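Local coordinates for beta-n-acetylhexosaminidase (Streptococcus pneumoniae, PDB 4AZI), which releases terminal beta-linked N-acetylhexosamine residues from glycans by hydrolysis, as a family 20 glycoside hydrolase module of the pneumococcal exo-beta-D-N-acetylglucosaminidase StrH, at residues D229-K243 / G256-Y270. The protein carries 2 engineered substitutions. Residues are numbered along the deposited sequence; the frame is centred on the assembly and turned at random.
Sequences DGFYYEDKDDVQFDK and GYNLASPQYLASKGY
With chi1 at -177°, Tyr-233 holds its CG opposite the backbone N, and the ring reaches across to Asn-258: Tyr-233 OH accepts from Asn-258 N at 3.0 Å, while Asn-258 O lies over one ring face. Tyr-264, its CG likewise opposite the backbone N (-170°), lays its ring over the turn at Asp-235, whose CB sits 3.8 Å from the ring centroid, a CH-pi contact. Asp-235 OD1 accepts from Ser-261 N through its syn lone pair (3.1 Å, 156° at the hydrogen). Because Ser-261 is the N-cap of helix 262-267 and its OG accepts from Tyr-264 N, the carboxylate binds the loop to the helix start.

Toward the helix end, Lys-268 runs its CD over the rim of one face of the Tyr-232 ring, with Phe-241 CD1 over the rim of the opposite face, and Lys-268 NZ meets Asp-237 OD2 in a 2.7 Å salt bridge. Tyr-270 OH, at the edge of the Tyr-232 ring, donates to Asp-242 O (2.8 Å) from well above the carbonyl plane. Tyr-257 OH donates to the anti lone pair of Asp-229 OD2 at 2.7 Å and accepts from Trp-194 NE1; Asp-229 OD1 accepts from Trp-250 NE1. Tyr-257 and Trp-250 both line the pocket of the bound inhibitor, so Asp-229 connects the start of 229-243 to two residues of the pocket wall.

In the TIM barrel, 229-243 lies in the loop joining strand 223-227 to strand 246-249. Segment 256-270 leads through helix 262-267 into strand 271-282; Phe-231 and Tyr-270 rest on Ile-247, and Phe-241 packs against helix 203-219.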
ATOM      1  N   ASP A 229       3.055 -11.553   7.296  1.00 10.63           N
ATOM      2  CA  ASP A 229       2.366 -12.674   7.984  1.00 11.08           C
ATOM      3  C   ASP A 229       2.752 -14.079   7.510  1.00 11.15           C
ATOM      4  O   ASP A 229       3.127 -14.934   8.312  1.00 11.20           O
ATOM      5  CB  ASP A 229       0.838 -12.561   7.856  1.00 11.16           C
ATOM      6  CG  ASP A 229       0.303 -11.201   8.251  1.00 11.36           C
ATOM      7  OD1 ASP A 229       0.883 -10.174   7.848  1.00 11.23           O
ATOM      8  OD2 ASP A 229      -0.730 -11.166   8.942  1.00 11.94           O
ATOM      9  N   GLY A 230       2.648 -14.312   6.205  1.00 11.47           N
ATOM     10  CA  GLY A 230       2.733 -15.661   5.677  1.00 11.53           C
ATOM     11  C   GLY A 230       4.141 -16.160   5.470  1.00 11.76           C
ATOM     12  O   GLY A 230       4.332 -17.310   5.102  1.00 12.00           O
ATOM     13  N   PHE A 231       5.133 -15.301   5.693  1.00 11.84           N
ATOM     14  CA  PHE A 231       6.520 -15.628   5.357  1.00 11.96           C
ATOM     15  C   PHE A 231       7.285 -16.252   6.521  1.00 12.03           C
ATOM     16  O   PHE A 231       7.439 -15.638   7.580  1.00 12.16           O
ATOM     17  CB  PHE A 231       7.254 -14.388   4.824  1.00 11.91           C
ATOM     18  CG  PHE A 231       6.827 -13.975   3.437  1.00 12.12           C
ATOM     19  CD1 PHE A 231       5.618 -13.310   3.230  1.00 12.32           C
ATOM     20  CD2 PHE A 231       7.632 -14.255   2.336  1.00 12.02           C
ATOM     21  CE1 PHE A 231       5.223 -12.936   1.951  1.00 12.61           C
ATOM     22  CE2 PHE A 231       7.248 -13.877   1.057  1.00 12.56           C
ATOM     23  CZ  PHE A 231       6.039 -13.215   0.860  1.00 12.51           C
ATOM     24  N   TYR A 232       7.773 -17.467   6.300  1.00 12.19           N
ATOM     25  CA  TYR A 232       8.517 -18.223   7.303  1.00 12.51           C
ATOM     26  C   TYR A 232       7.828 -18.214   8.653  1.00 12.64           C
ATOM     27  O   TYR A 232       8.404 -17.808   9.658  1.00 12.36           O
ATOM     28  CB  TYR A 232       9.961 -17.714   7.387  1.00 12.62           C
ATOM     29  CG  TYR A 232      10.710 -18.019   6.116  1.00 12.85           C
ATOM     30  CD1 TYR A 232      11.382 -19.227   5.963  1.00 12.80           C
ATOM     31  CD2 TYR A 232      10.715 -17.120   5.052  1.00 12.56           C
ATOM     32  CE1 TYR A 232      12.043 -19.527   4.792  1.00 13.11           C
ATOM     33  CE2 TYR A 232      11.383 -17.410   3.879  1.00 12.73           C
ATOM     34  CZ  TYR A 232      12.047 -18.616   3.759  1.00 12.81           C
ATOM     35  OH  TYR A 232      12.708 -18.927   2.606  1.00 12.95           O
ATOM     36  N   TYR A 233       6.571 -18.648   8.661  1.00 13.20           N
ATOM     37  CA  TYR A 233       5.759 -18.629   9.879  1.00 13.66           C
ATOM     38  C   TYR A 233       6.495 -19.371  10.985  1.00 14.38           C
ATOM     39  O   TYR A 233       7.118 -20.409  10.734  1.00 14.21           O
ATOM     40  CB  TYR A 233       4.387 -19.257   9.617  1.00 13.43           C
ATOM     41  CG  TYR A 233       3.439 -19.214  10.798  1.00 13.18           C
ATOM     42  CD1 TYR A 233       2.814 -18.023  11.180  1.00 12.70           C
ATOM     43  CD2 TYR A 233       3.152 -20.369  11.519  1.00 13.12           C
ATOM     44  CE1 TYR A 233       1.929 -17.990  12.256  1.00 12.97           C
ATOM     45  CE2 TYR A 233       2.277 -20.349  12.596  1.00 12.82           C
ATOM     46  CZ  TYR A 233       1.671 -19.161  12.964  1.00 12.58           C
ATOM     47  OH  TYR A 233       0.809 -19.151  14.032  1.00 12.17           O
ATOM     48  N   GLU A 234       6.456 -18.792  12.184  1.00 15.36           N
ATOM     49  CA  GLU A 234       7.086 -19.347  13.397  1.00 16.57           C
ATOM     50  C   GLU A 234       8.598 -19.639  13.275  1.00 16.60           C
ATOM     51  O   GLU A 234       9.110 -20.585  13.885  1.00 16.87           O
ATOM     52  CB  GLU A 234       6.291 -20.561  13.926  1.00 17.70           C
ATOM     53  CG  GLU A 234       6.114 -20.546  15.447  1.00 19.12           C
ATOM     54  CD  GLU A 234       5.187 -21.633  15.971  1.00 20.32           C
ATOM     55  OE1 GLU A 234       4.291 -22.095  15.231  1.00 21.29           O
ATOM     56  OE2 GLU A 234       5.350 -22.026  17.142  1.00 21.90           O
ATOM     57  N   ASP A 235       9.292 -18.800  12.497  1.00 16.34           N
ATOM     58  CA  ASP A 235      10.745 -18.886  12.260  1.00 16.40           C
ATOM     59  C   ASP A 235      11.212 -20.261  11.748  1.00 16.49           C
ATOM     60  O   ASP A 235      12.311 -20.690  12.070  1.00 15.96           O
ATOM     61  CB  ASP A 235      11.562 -18.504  13.519  1.00 16.24           C
ATOM     62  CG  ASP A 235      11.237 -17.122  14.061  1.00 16.51           C
ATOM     63  OD1 ASP A 235      10.739 -16.253  13.300  1.00 15.94           O
ATOM     64  OD2 ASP A 235      11.510 -16.904  15.269  1.00 16.27           O
ATOM     65  N   LYS A 236      10.371 -20.940  10.969  1.00 17.31           N
ATOM     66  CA  LYS A 236      10.685 -22.265  10.419  1.00 18.21           C
ATOM     67  C   LYS A 236      10.962 -22.130   8.928  1.00 18.64           C
ATOM     68  O   LYS A 236      10.398 -21.261   8.271  1.00 18.10           O
ATOM     69  CB  LYS A 236       9.521 -23.242  10.641  1.00 19.26           C
ATOM     70  CG  LYS A 236       9.098 -23.450  12.095  1.00 21.10           C
ATOM     71  CD  LYS A 236      10.008 -24.421  12.843  1.00 22.60           C
ATOM     72  CE  LYS A 236       9.425 -24.805  14.205  1.00 23.84           C
ATOM     73  NZ  LYS A 236      10.304 -25.722  15.005  1.00 24.54           N
ATOM     74  N   ASP A 237      11.822 -22.981   8.382  1.00 19.20           N
ATOM     75  CA  ASP A 237      12.186 -22.833   6.976  1.00 20.25           C
ATOM     76  C   ASP A 237      12.150 -24.131   6.162  1.00 20.73           C
ATOM     77  O   ASP A 237      12.911 -24.290   5.203  1.00 21.15           O
ATOM     78  CB  ASP A 237      13.548 -22.134   6.846  1.00 20.70           C
ATOM     79  CG  ASP A 237      14.702 -23.007   7.314  1.00 22.07           C
ATOM     80  OD1 ASP A 237      14.451 -24.042   7.965  1.00 22.08           O
ATOM     81  OD2 ASP A 237      15.865 -22.664   7.016  1.00 23.80           O
ATOM     82  N   ASP A 238      11.261 -25.052   6.528  1.00 21.23           N
ATOM     83  CA  ASP A 238      11.090 -26.269   5.734  1.00 21.37           C
ATOM     84  C   ASP A 238      10.238 -25.986   4.494  1.00 21.13           C
ATOM     85  O   ASP A 238      10.143 -26.822   3.594  1.00 21.68           O
ATOM     86  CB  ASP A 238      10.525 -27.424   6.572  1.00 22.16           C
ATOM     87  CG  ASP A 238       9.241 -27.057   7.301  1.00 22.88           C
ATOM     88  OD1 ASP A 238       8.164 -27.105   6.676  0.50 22.94           O
ATOM     89  OD2 ASP A 238       9.312 -26.723   8.506  0.50 22.96           O
ATOM     90  N   VAL A 239       9.620 -24.804   4.471  1.00 19.94           N
ATOM     91  CA  VAL A 239       8.915 -24.278   3.301  1.00 18.87           C
ATOM     92  C   VAL A 239       9.601 -22.962   2.920  1.00 17.96           C
ATOM     93  O   VAL A 239       9.772 -22.078   3.753  1.00 17.45           O
ATOM     94  CB  VAL A 239       7.407 -24.082   3.587  1.00 18.82           C
ATOM     95  CG1 VAL A 239       6.726 -23.291   2.480  1.00 18.63           C
ATOM     96  CG2 VAL A 239       6.724 -25.430   3.764  1.00 19.15           C
ATOM     97  N   GLN A 240      10.022 -22.848   1.668  1.00 17.22           N
ATOM     98  CA  GLN A 240      10.905 -21.757   1.270  1.00 17.23           C
ATOM     99  C   GLN A 240      10.161 -20.677   0.493  1.00 15.89           C
ATOM    100  O   GLN A 240       9.253 -20.978  -0.272  1.00 15.83           O
ATOM    101  CB  GLN A 240      12.090 -22.295   0.464  1.00 17.78           C
ATOM    102  CG  GLN A 240      13.418 -21.638   0.814  1.00 19.87           C
ATOM    103  CD  GLN A 240      13.889 -21.925   2.240  1.00 21.14           C
ATOM    104  OE1 GLN A 240      14.599 -21.115   2.847  1.00 22.27           O
ATOM    105  NE2 GLN A 240      13.505 -23.086   2.778  1.00 22.10           N
ATOM    106  N   PHE A 241      10.544 -19.420   0.699  1.00 15.25           N
ATOM    107  CA  PHE A 241       9.883 -18.300   0.013  1.00 14.17           C
ATOM    108  C   PHE A 241      10.863 -17.527  -0.867  1.00 14.29           C
ATOM    109  O   PHE A 241      12.075 -17.549  -0.618  1.00 14.57           O
ATOM    110  CB  PHE A 241       9.200 -17.362   1.017  1.00 13.63           C
ATOM    111  CG  PHE A 241       7.980 -17.952   1.678  1.00 13.30           C
ATOM    112  CD1 PHE A 241       8.105 -18.828   2.757  1.00 13.11           C
ATOM    113  CD2 PHE A 241       6.699 -17.626   1.229  1.00 12.99           C
ATOM    114  CE1 PHE A 241       6.977 -19.373   3.366  1.00 12.92           C
ATOM    115  CE2 PHE A 241       5.566 -18.159   1.843  1.00 12.84           C
ATOM    116  CZ  PHE A 241       5.706 -19.040   2.910  1.00 12.74           C
ATOM    117  N   ASP A 242      10.321 -16.874  -1.901  1.00 14.09           N
ATOM    118  CA  ASP A 242      11.054 -15.985  -2.821  1.00 13.78           C
ATOM    119  C   ASP A 242      11.781 -14.909  -2.008  1.00 13.42           C
ATOM    120  O   ASP A 242      11.162 -14.194  -1.222  1.00 12.95           O
ATOM    121  CB  ASP A 242      10.048 -15.352  -3.804  1.00 14.29           C
ATOM    122  CG  ASP A 242      10.707 -14.503  -4.901  1.00 14.66           C
ATOM    123  OD1 ASP A 242      11.568 -13.666  -4.591  1.00 15.11           O
ATOM    124  OD2 ASP A 242      10.331 -14.639  -6.087  1.00 14.94           O
ATOM    125  N   LYS A 243      13.094 -14.796  -2.173  1.00 13.27           N
ATOM    126  CA  LYS A 243      13.848 -13.835  -1.353  1.00 13.05           C
ATOM    127  C   LYS A 243      13.773 -12.378  -1.855  1.00 12.23           C
ATOM    128  O   LYS A 243      14.193 -11.468  -1.152  1.00 12.28           O
ATOM    129  CB  LYS A 243      15.303 -14.268  -1.170  1.00 13.46           C
ATOM    130  CG  LYS A 243      15.501 -15.675  -0.612  1.00 14.41           C
ATOM    131  CD  LYS A 243      14.764 -15.907   0.701  1.00 14.15           C
ATOM    132  CE  LYS A 243      14.998 -17.318   1.207  1.00 14.87           C
ATOM    133  NZ  LYS A 243      14.506 -18.361   0.255  1.00 15.86           N
ATOM    134  N   GLY A 256      -0.592 -16.655  19.894  1.00 22.26           N
ATOM    135  CA  GLY A 256      -0.873 -17.757  18.957  1.00 20.84           C
ATOM    136  C   GLY A 256      -1.022 -17.369  17.486  1.00 20.07           C
ATOM    137  O   GLY A 256      -1.561 -18.132  16.678  1.00 20.68           O
ATOM    138  N   TYR A 257      -0.597 -16.162  17.139  1.00 18.46           N
ATOM    139  CA  TYR A 257      -0.456 -15.769  15.744  1.00 16.73           C
ATOM    140  C   TYR A 257       1.045 -15.561  15.621  1.00 16.12           C
ATOM    141  O   TYR A 257       1.537 -14.437  15.717  1.00 16.10           O
ATOM    142  CB  TYR A 257      -1.260 -14.496  15.456  1.00 16.04           C
ATOM    143  CG  TYR A 257      -1.494 -14.177  13.986  1.00 15.28           C
ATOM    144  CD1 TYR A 257      -2.295 -14.993  13.187  1.00 14.90           C
ATOM    145  CD2 TYR A 257      -0.945 -13.029  13.406  1.00 14.84           C
ATOM    146  CE1 TYR A 257      -2.525 -14.683  11.853  1.00 14.62           C
ATOM    147  CE2 TYR A 257      -1.171 -12.718  12.071  1.00 14.27           C
ATOM    148  CZ  TYR A 257      -1.957 -13.548  11.303  1.00 14.33           C
ATOM    149  OH  TYR A 257      -2.176 -13.239   9.982  1.00 14.64           O
ATOM    150  N   ASN A 258       1.759 -16.679  15.471  1.00 14.94           N
ATOM    151  CA  ASN A 258       3.209 -16.762  15.696  1.00 14.66           C
ATOM    152  C   ASN A 258       4.090 -16.380  14.504  1.00 13.84           C
ATOM    153  O   ASN A 258       4.850 -17.203  13.985  1.00 13.31           O
ATOM    154  CB  ASN A 258       3.593 -18.168  16.172  1.00 14.54           C
ATOM    155  CG  ASN A 258       2.974 -18.529  17.508  1.00 14.88           C
ATOM    156  OD1 ASN A 258       2.714 -19.698  17.777  1.00 14.93           O
ATOM    157  ND2 ASN A 258       2.747 -17.532  18.355  1.00 15.05           N
ATOM    158  N   LEU A 259       4.017 -15.116  14.108  1.00 13.27           N
ATOM    159  CA  LEU A 259       4.716 -14.660  12.907  1.00 13.07           C
ATOM    160  C   LEU A 259       6.232 -14.715  13.051  1.00 12.90           C
ATOM    161  O   LEU A 259       6.760 -14.737  14.167  1.00 13.42           O
ATOM    162  CB  LEU A 259       4.243 -13.254  12.519  1.00 12.89           C
ATOM    163  CG  LEU A 259       2.728 -13.065  12.630  1.00 13.05           C
ATOM    164  CD1 LEU A 259       2.302 -11.655  12.215  1.00 12.27           C
ATOM    165  CD2 LEU A 259       2.010 -14.143  11.816  1.00 12.75           C
ATOM    166  N   ALA A 260       6.928 -14.779  11.919  1.00 12.22           N
ATOM    167  CA  ALA A 260       8.378 -14.657  11.906  1.00 12.04           C
ATOM    168  C   ALA A 260       8.782 -13.311  12.494  1.00 11.81           C
ATOM    169  O   ALA A 260       8.067 -12.316  12.352  1.00 11.59           O
ATOM    170  CB  ALA A 260       8.927 -14.808  10.491  1.00 11.73           C
ATOM    171  N   SER A 261       9.911 -13.292  13.188  1.00 11.84           N
ATOM    172  CA  SER A 261      10.435 -12.046  13.712  1.00 11.72           C
ATOM    173  C   SER A 261      11.104 -11.285  12.573  1.00 11.90           C
ATOM    174  O   SER A 261      11.506 -11.900  11.572  1.00 12.03           O
ATOM    175  CB  SER A 261      11.440 -12.319  14.826  1.00 11.64           C
ATOM    176  OG  SER A 261      12.587 -12.965  14.312  1.00 11.11           O
ATOM    177  N   PRO A 262      11.229  -9.955  12.717  1.00 11.76           N
ATOM    178  CA  PRO A 262      11.998  -9.184  11.740  1.00 11.94           C
ATOM    179  C   PRO A 262      13.453  -9.639  11.718  1.00 11.91           C
ATOM    180  O   PRO A 262      14.060  -9.678  10.643  1.00 11.78           O
ATOM    181  CB  PRO A 262      11.892  -7.736  12.242  1.00 11.65           C
ATOM    182  CG  PRO A 262      10.791  -7.730  13.229  1.00 11.91           C
ATOM    183  CD  PRO A 262      10.704  -9.106  13.801  1.00 11.87           C
ATOM    184  N   GLN A 263      13.999  -9.983  12.891  1.00 11.85           N
ATOM    185  CA  GLN A 263      15.355 -10.553  12.980  1.00 11.87           C
ATOM    186  C   GLN A 263      15.480 -11.791  12.083  1.00 12.07           C
ATOM    187  O   GLN A 263      16.422 -11.901  11.285  1.00 12.24           O
ATOM    188  CB  GLN A 263      15.718 -10.942  14.422  1.00 11.82           C
ATOM    189  CG  GLN A 263      15.908  -9.790  15.398  1.00 11.74           C
ATOM    190  CD  GLN A 263      14.699  -9.573  16.299  1.00 11.36           C
ATOM    191  OE1 GLN A 263      13.558  -9.743  15.877  1.00 10.95           O
ATOM    192  NE2 GLN A 263      14.952  -9.210  17.552  1.00 11.47           N
ATOM    193  N   TYR A 264      14.534 -12.722  12.221  1.00 11.86           N
ATOM    194  CA  TYR A 264      14.551 -13.950  11.431  1.00 11.67           C
ATOM    195  C   TYR A 264      14.462 -13.703   9.920  1.00 11.16           C
ATOM    196  O   TYR A 264      15.207 -14.308   9.151  1.00 11.11           O
ATOM    197  CB  TYR A 264      13.454 -14.931  11.863  1.00 11.44           C
ATOM    198  CG  TYR A 264      13.621 -16.285  11.205  1.00 11.72           C
ATOM    199  CD1 TYR A 264      14.468 -17.244  11.757  1.00 12.06           C
ATOM    200  CD2 TYR A 264      12.969 -16.591  10.012  1.00 11.67           C
ATOM    201  CE1 TYR A 264      14.641 -18.480  11.158  1.00 12.22           C
ATOM    202  CE2 TYR A 264      13.131 -17.826   9.404  1.00 12.06           C
ATOM    203  CZ  TYR A 264      13.976 -18.761   9.978  1.00 12.35           C
ATOM    204  OH  TYR A 264      14.156 -19.983   9.392  1.00 12.36           O
ATOM    205  N   LEU A 265      13.536 -12.846   9.500  1.00 10.66           N
ATOM    206  CA  LEU A 265      13.396 -12.504   8.078  1.00 10.67           C
ATOM    207  C   LEU A 265      14.612 -11.774   7.510  1.00 10.81           C
ATOM    208  O   LEU A 265      15.034 -12.076   6.398  1.00 11.05           O
ATOM    209  CB  LEU A 265      12.106 -11.722   7.811  1.00 10.23           C
ATOM    210  CG  LEU A 265      10.786 -12.444   8.094  1.00  9.90           C
ATOM    211  CD1 LEU A 265       9.620 -11.483   7.862  1.00  9.88           C
ATOM    212  CD2 LEU A 265      10.652 -13.683   7.227  1.00  9.85           C
ATOM    213  N   ALA A 266      15.191 -10.845   8.274  1.00 10.85           N
ATOM    214  CA  ALA A 266      16.447 -10.191   7.876  1.00 10.81           C
ATOM    215  C   ALA A 266      17.543 -11.217   7.615  1.00 11.13           C
ATOM    216  O   ALA A 266      18.296 -11.103   6.628  1.00 10.73           O
ATOM    217  CB  ALA A 266      16.898  -9.188   8.928  1.00 10.86           C
ATOM    218  N   SER A 267      17.604 -12.226   8.494  1.00 11.47           N
ATOM    219  CA  SER A 267      18.568 -13.319   8.396  1.00 11.96           C
ATOM    220  C   SER A 267      18.424 -14.099   7.078  1.00 12.39           C
ATOM    221  O   SER A 267      19.410 -14.598   6.537  1.00 12.58           O
ATOM    222  CB  SER A 267      18.474 -14.245   9.626  1.00 11.90           C
ATOM    223  OG  SER A 267      17.391 -15.161   9.542  1.00 11.58           O
ATOM    224  N   LYS A 268      17.202 -14.158   6.550  1.00 12.76           N
ATOM    225  CA  LYS A 268      16.913 -14.800   5.261  1.00 13.15           C
ATOM    226  C   LYS A 268      17.165 -13.900   4.050  1.00 13.08           C
ATOM    227  O   LYS A 268      16.859 -14.291   2.919  1.00 13.35           O
ATOM    228  CB  LYS A 268      15.455 -15.288   5.219  1.00 13.61           C
ATOM    229  CG  LYS A 268      15.147 -16.474   6.116  1.00 14.12           C
ATOM    230  CD  LYS A 268      15.738 -17.760   5.561  1.00 14.84           C
ATOM    231  CE  LYS A 268      15.392 -18.927   6.459  1.00 15.26           C
ATOM    232  NZ  LYS A 268      16.214 -20.118   6.119  1.00 15.29           N
ATOM    233  N   GLY A 269      17.690 -12.701   4.295  1.00 13.02           N
ATOM    234  CA  GLY A 269      18.017 -11.736   3.242  1.00 12.98           C
ATOM    235  C   GLY A 269      16.951 -10.689   2.917  1.00 12.85           C
ATOM    236  O   GLY A 269      17.121  -9.903   1.999  1.00 12.75           O
ATOM    237  N   TYR A 270      15.854 -10.665   3.660  1.00 12.92           N
ATOM    238  CA  TYR A 270      14.738  -9.778   3.297  1.00 13.08           C
ATOM    239  C   TYR A 270      14.990  -8.304   3.601  1.00 13.64           C
ATOM    240  O   TYR A 270      15.731  -7.974   4.525  1.00 13.79           O
ATOM    241  CB  TYR A 270      13.444 -10.230   3.967  1.00 12.97           C
ATOM    242  CG  TYR A 270      12.834 -11.456   3.338  1.00 12.50           C
ATOM    243  CD1 TYR A 270      12.312 -11.401   2.056  1.00 12.61           C
ATOM    244  CD2 TYR A 270      12.780 -12.671   4.022  1.00 12.57           C
ATOM    245  CE1 TYR A 270      11.735 -12.503   1.466  1.00 12.27           C
ATOM    246  CE2 TYR A 270      12.212 -13.793   3.433  1.00 12.41           C
ATOM    247  CZ  TYR A 270      11.689 -13.694   2.149  1.00 12.36           C
ATOM    248  OH  TYR A 270      11.119 -14.774   1.527  1.00 11.95           O
TER
HETATM  249  O   HOH W   1       5.394 -14.889   9.558  1.00 10.43           O
HETATM  250  O   HOH W   2      13.415 -14.933  15.447  1.00 14.49           O
HETATM  251  O   HOH W   3       9.239 -15.238  15.728  1.00 15.48           O
HETATM  252  O   HOH W   4      15.898  -9.308  -0.569  1.00 22.49           O